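Local coordinates for protein polyprenyl synthetase (Zymomonas mobilis subsp. mobilis, PDB 4KKM) that probably catalyses the prenyl transfer that builds farnesyl and longer isoprenoid diphosphates, as a divalent-metal-dependent member of the FPP/GGPP synthase family, at residues B[106-110]-B[134-139]; B[55-59]-B[129-133]. All coordinates share one frame; numbering follows the deposited sequence.

In the fold
After helix 24-45 the chain enters helix 54-64, which carries 55-59, and then runs along helix 87-109 to its metal-binding end; past a two-stranded hairpin and the short helix 125-128 it enters helix 131-150. Interaction 2 joins 55-59 to 129-133, closing a loop of 69 residues; interaction 1 joins 106-110 to 134-139, closing one of 23. Their segments alternate along the sequence, so the two loops cross. Both contacts use the first turns of helix 131-150, their centres about 9 Å apart, and Leu56 and Ala59 pack on Leu136 and Ser137 between them. Together they tie helices 54-64 and 87-109 to one helix beside the second subunit.

Interaction 1: residues B[106-110]-B[134-139]; sequences IHDDM and AVLSGD. With CA (calcium ion), chain D.
The backbones of 106-110 and 134-139, both largely helical, come nearest at Ile106 and Gly138, whose CA atoms lie 5.9 Å apart. His107 sits as a knob among Ala134, Val135, Gly138 and Asp139. Its NE2 donates to Val135 O over 2.8 Å, with an N-H...O angle of 164°; the N-H points at a lone pair of that oxygen, in the carbonyl plane. The oxygen also takes the helical bond from Asp139 N, so two donors grip it. Asp139 comes to the same ring at its edge, OD1 standing 3.1 Å from His107 CE1, with the carboxylate turned 86° from the ring plane. The second polar atom of each group is used across the dimer interface: His107 ND1 is hydrogen-bonded to Asp139 OD2 of the second subunit, and Asp139 OD2 to His107 ND1 of that subunit. The reciprocal pair probably fixes the rotation of both rings and could offset the close approach of the two Asp139 carboxylates.

Segment 106-110, at the end of helix 87-109, carries the first two aspartates, Asp108 and Asp109, of the DDXXXXD motif that binds the diphosphate-linked metals in this family. Asp108 OD1 holds a calcium ion at 2.4 Å, with Asp114 as another protein ligand, while His107 anchors the same turn to helix 131-150.

Apolar contacts on Ala134 and Val135 complete the contact. Ile106 CG2, anti to the backbone N, is pressed to 3.1 Å from Ala134 O and also touches Ala134 CB. Ile106 CD1 lies 3.7 Å from Ser137 OG, mere packing, since that hydroxyl is hydrogen-bonded to Ser133 O. An extended chi2 (-174°) carries Met110 SD to 3.8 Å from Ala134 CB; the same sulfur lies 3.7 Å from Val135 CG2, the side chains crossing at about a right angle.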
loop_
_atom_site.group_PDB
_atom_site.type_symbol
_atom_site.label_atom_id
_atom_site.label_comp_id
_atom_site.label_asym_id
_atom_site.label_seq_id
_atom_site.Cartn_x
_atom_site.Cartn_y
_atom_site.Cartn_z
ATOM N N ILE B 106 -6.969 7.937 8.010
ATOM C CA ILE B 106 -7.706 6.859 8.670
ATOM C C ILE B 106 -6.838 6.181 9.722
ATOM O O ILE B 106 -7.252 5.993 10.871
ATOM C CB ILE B 106 -8.171 5.781 7.674
ATOM C CG1 ILE B 106 -9.092 6.374 6.606
ATOM C CG2 ILE B 106 -8.880 4.639 8.418
ATOM C CD1 ILE B 106 -9.527 5.329 5.576
ATOM N N HIS B 107 -5.621 5.822 9.330
ATOM C CA HIS B 107 -4.717 5.164 10.260
ATOM C C HIS B 107 -4.212 6.114 11.355
ATOM O O HIS B 107 -3.965 5.691 12.480
ATOM C CB HIS B 107 -3.563 4.493 9.512
ATOM C CG HIS B 107 -3.951 3.205 8.841
ATOM N ND1 HIS B 107 -3.026 2.363 8.262
ATOM C CD2 HIS B 107 -5.156 2.610 8.686
ATOM C CE1 HIS B 107 -3.652 1.306 7.763
ATOM N NE2 HIS B 107 -4.943 1.427 8.011
ATOM N N ASP B 108 -4.085 7.397 11.032
ATOM C CA ASP B 108 -3.611 8.377 12.011
ATOM C C ASP B 108 -4.648 8.685 13.096
ATOM O O ASP B 108 -4.293 8.999 14.229
ATOM C CB ASP B 108 -3.185 9.673 11.315
ATOM C CG ASP B 108 -2.477 10.637 12.254
ATOM O OD1 ASP B 108 -1.352 10.318 12.699
ATOM O OD2 ASP B 108 -3.048 11.710 12.543
ATOM N N ASP B 109 -5.927 8.603 12.747
ATOM C CA ASP B 109 -6.994 8.951 13.681
ATOM C C ASP B 109 -7.235 7.873 14.734
ATOM O O ASP B 109 -7.811 8.152 15.784
ATOM C CB ASP B 109 -8.300 9.246 12.934
ATOM C CG ASP B 109 -8.245 10.546 12.147
ATOM O OD1 ASP B 109 -7.468 11.444 12.540
ATOM O OD2 ASP B 109 -8.978 10.669 11.140
ATOM N N MET B 110 -6.790 6.651 14.448
ATOM C CA MET B 110 -7.057 5.493 15.310
ATOM C C MET B 110 -6.534 5.694 16.743
ATOM O O MET B 110 -5.602 6.476 16.959
ATOM C CB MET B 110 -6.492 4.216 14.672
ATOM C CG MET B 110 -7.125 3.899 13.322
ATOM S SD MET B 110 -6.646 2.327 12.548
ATOM C CE MET B 110 -4.868 2.326 12.813
ATOM N N ALA B 134 -11.307 0.463 10.326
ATOM C CA ALA B 134 -10.400 1.563 10.017
ATOM C C ALA B 134 -9.056 1.022 9.544
ATOM O O ALA B 134 -8.476 1.530 8.591
ATOM C CB ALA B 134 -10.223 2.478 11.226
ATOM N N VAL B 135 -8.555 -0.007 10.215
ATOM C CA VAL B 135 -7.304 -0.626 9.784
ATOM C C VAL B 135 -7.423 -1.113 8.332
ATOM O O VAL B 135 -6.603 -0.764 7.483
ATOM C CB VAL B 135 -6.909 -1.802 10.699
ATOM C CG1 VAL B 135 -5.690 -2.533 10.138
ATOM C CG2 VAL B 135 -6.651 -1.309 12.125
ATOM N N LEU B 136 -8.466 -1.894 8.057
ATOM C CA LEU B 136 -8.648 -2.519 6.742
ATOM C C LEU B 136 -8.982 -1.531 5.627
ATOM O O LEU B 136 -8.442 -1.632 4.523
ATOM C CB LEU B 136 -9.720 -3.614 6.810
ATOM C CG LEU B 136 -9.375 -4.831 7.679
ATOM C CD1 LEU B 136 -10.466 -5.893 7.588
ATOM C CD2 LEU B 136 -8.018 -5.423 7.290
ATOM N N SER B 137 -9.871 -0.580 5.898
ATOM C CA SER B 137 -10.223 0.399 4.868
ATOM C C SER B 137 -8.997 1.209 4.452
ATOM O O SER B 137 -8.811 1.514 3.268
ATOM C CB SER B 137 -11.365 1.318 5.336
ATOM O OG SER B 137 -11.012 2.035 6.515
ATOM N N GLY B 138 -8.156 1.556 5.420
ATOM C CA GLY B 138 -6.903 2.225 5.099
ATOM C C GLY B 138 -5.996 1.317 4.280
ATOM O O GLY B 138 -5.415 1.732 3.275
ATOM N N ASP B 139 -5.874 0.067 4.709
ATOM C CA ASP B 139 -5.031 -0.895 3.993
ATOM C C ASP B 139 -5.465 -1.053 2.529
ATOM O O ASP B 139 -4.621 -1.094 1.619
ATOM C CB ASP B 139 -5.005 -2.250 4.713
ATOM C CG ASP B 139 -4.168 -2.213 5.986
ATOM O OD1 ASP B 139 -3.375 -1.258 6.133
ATOM O OD2 ASP B 139 -4.291 -3.133 6.827
HETATM CA CA CA D . -0.361 11.702 14.450
#

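Interaction 2: residues B[55-59]-B[129-133]; sequences RLVEA and FDDAS. With ACT (acetate ion), chain E.
The contact sets the N-terminal cap of helix 131-150 against helix 54-64, with Asp130 as the N-cap residue. Asp130 OD1 accepts from Ser133 N at 2.8 Å, met nearly end-on, and from the Ser133 hydroxyl, OG, which reaches it from above the carboxylate plane; both donors come from the same face. The other carboxylate oxygen serves the neighbouring helix: Asp130 OD2 forms a salt bridge with Arg55 NH2 at 3.0 Å. The hydrogen bonds to OD2 from NE and NH2 are both weak. The guanidinium and carboxylate planes are almost parallel but stepped, with OD2 off the guanidinium plane on the side away from the Phe129 ring, so both bonds are bent, to N-H...O angles near 128°. A further weak bond runs from Arg55 NE to Ser133 OG, at the guanidinium edge.

Arg55 gets there by stretching out from CG to NE, its CG anti to the backbone N (chi1 -174°), and passes Phe129 in the opposite direction. The ring edge meets Arg55 CG, while Phe129 CD2 lies over one face of the guanidinium, the two planes 79° apart. An acetate ion, probably from the crystallisation liquor, accepts from Arg55 NH1 through OXT at 3.2 Å.

Phe129 makes the broadest apolar contact. Ala59 CA sits over one face of its ring, 3.8 Å from the centroid, a CH-pi contact. Ala59 CB adds to it, 3.9 Å from Phe129 CE2, and Glu58 O approaches CZ.

Farther down helix 131-150, Leu56 rests on Leu136 and Ala59 on Ser137. The second subunit packs on both helices, its Leu185 on Ala132 and Ser133 and its Ala182 on Leu56.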
loop_
_atom_site.group_PDB
_atom_site.type_symbol
_atom_site.label_atom_id
_atom_site.label_comp_id
_atom_site.label_asym_id
_atom_site.label_seq_id
_atom_site.Cartn_x
_atom_site.Cartn_y
_atom_site.Cartn_z
ATOM N N ARG B 55 -19.146 -3.702 4.372
ATOM C CA ARG B 55 -18.726 -2.742 5.387
ATOM C C ARG B 55 -17.386 -2.116 5.031
ATOM O O ARG B 55 -17.193 -0.910 5.179
ATOM C CB ARG B 55 -18.645 -3.420 6.755
ATOM C CG ARG B 55 -18.344 -2.477 7.912
ATOM C CD ARG B 55 -18.343 -3.239 9.236
ATOM N NE ARG B 55 -18.335 -2.353 10.401
ATOM C CZ ARG B 55 -19.426 -1.872 10.989
ATOM N NH1 ARG B 55 -20.632 -2.182 10.526
ATOM N NH2 ARG B 55 -19.312 -1.083 12.049
ATOM N N LEU B 56 -16.459 -2.944 4.561
ATOM C CA LEU B 56 -15.148 -2.449 4.161
ATOM C C LEU B 56 -15.267 -1.334 3.120
ATOM O O LEU B 56 -14.713 -0.241 3.282
ATOM C CB LEU B 56 -14.301 -3.592 3.597
ATOM C CG LEU B 56 -13.028 -3.137 2.870
ATOM C CD1 LEU B 56 -12.008 -2.542 3.845
ATOM C CD2 LEU B 56 -12.414 -4.295 2.091
ATOM N N VAL B 57 -15.999 -1.610 2.052
ATOM C CA VAL B 57 -16.129 -0.641 0.970
ATOM C C VAL B 57 -16.935 0.583 1.419
ATOM O O VAL B 57 -16.650 1.708 1.010
ATOM C CB VAL B 57 -16.740 -1.293 -0.298
ATOM C CG1 VAL B 57 -16.893 -0.274 -1.416
ATOM C CG2 VAL B 57 -15.874 -2.467 -0.752
ATOM N N GLU B 58 -17.938 0.380 2.269
ATOM C CA GLU B 58 -18.677 1.531 2.788
ATOM C C GLU B 58 -17.772 2.410 3.661
ATOM O O GLU B 58 -17.898 3.634 3.650
ATOM C CB GLU B 58 -19.963 1.107 3.516
ATOM C CG GLU B 58 -21.050 0.662 2.545
ATOM C CD GLU B 58 -22.304 0.146 3.226
ATOM O OE1 GLU B 58 -22.246 -0.194 4.427
ATOM O OE2 GLU B 58 -23.350 0.082 2.547
ATOM N N ALA B 59 -16.840 1.782 4.381
ATOM C CA ALA B 59 -15.853 2.517 5.172
ATOM C C ALA B 59 -14.893 3.293 4.273
ATOM O O ALA B 59 -14.548 4.449 4.557
ATOM C CB ALA B 59 -15.073 1.560 6.098
ATOM N N PHE B 129 -17.513 3.435 12.276
ATOM C CA PHE B 129 -17.497 1.998 12.025
ATOM C C PHE B 129 -16.942 1.266 13.244
ATOM O O PHE B 129 -17.658 1.057 14.221
ATOM C CB PHE B 129 -16.702 1.689 10.746
ATOM C CG PHE B 129 -17.377 2.179 9.487
ATOM C CD1 PHE B 129 -17.310 3.521 9.121
ATOM C CD2 PHE B 129 -18.098 1.308 8.681
ATOM C CE1 PHE B 129 -17.946 3.988 7.976
ATOM C CE2 PHE B 129 -18.730 1.762 7.531
ATOM C CZ PHE B 129 -18.656 3.110 7.178
ATOM N N ASP B 130 -15.669 0.894 13.184
ATOM C CA ASP B 130 -14.967 0.284 14.312
ATOM C C ASP B 130 -13.474 0.269 14.002
ATOM O O ASP B 130 -13.075 0.600 12.891
ATOM C CB ASP B 130 -15.477 -1.129 14.585
ATOM C CG ASP B 130 -15.596 -1.957 13.321
ATOM O OD1 ASP B 130 -14.550 -2.294 12.730
ATOM O OD2 ASP B 130 -16.737 -2.274 12.921
ATOM N N ASP B 131 -12.659 -0.111 14.984
ATOM C CA ASP B 131 -11.205 -0.050 14.837
ATOM C C ASP B 131 -10.711 -0.949 13.707
ATOM O O ASP B 131 -9.896 -0.536 12.881
ATOM C CB ASP B 131 -10.505 -0.420 16.149
ATOM C CG ASP B 131 -10.756 0.594 17.257
ATOM O OD1 ASP B 131 -11.187 1.723 16.945
ATOM O OD2 ASP B 131 -10.516 0.262 18.436
ATOM N N ALA B 132 -11.210 -2.178 13.661
ATOM C CA ALA B 132 -10.771 -3.108 12.626
ATOM C C ALA B 132 -11.100 -2.599 11.224
ATOM O O ALA B 132 -10.301 -2.736 10.294
ATOM C CB ALA B 132 -11.383 -4.480 12.858
ATOM N N SER B 133 -12.280 -2.009 11.073
ATOM C CA SER B 133 -12.679 -1.476 9.779
ATOM C C SER B 133 -11.785 -0.308 9.358
ATOM O O SER B 133 -11.548 -0.100 8.174
ATOM C CB SER B 133 -14.148 -1.044 9.804
ATOM O OG SER B 133 -15.004 -2.167 9.960
HETATM C C ACT E . -23.162 -3.187 7.590
HETATM O O ACT E . -23.962 -2.381 8.127
HETATM O OXT ACT E . -21.935 -2.913 7.672
HETATM C CH3 ACT E . -23.660 -4.412 6.879
#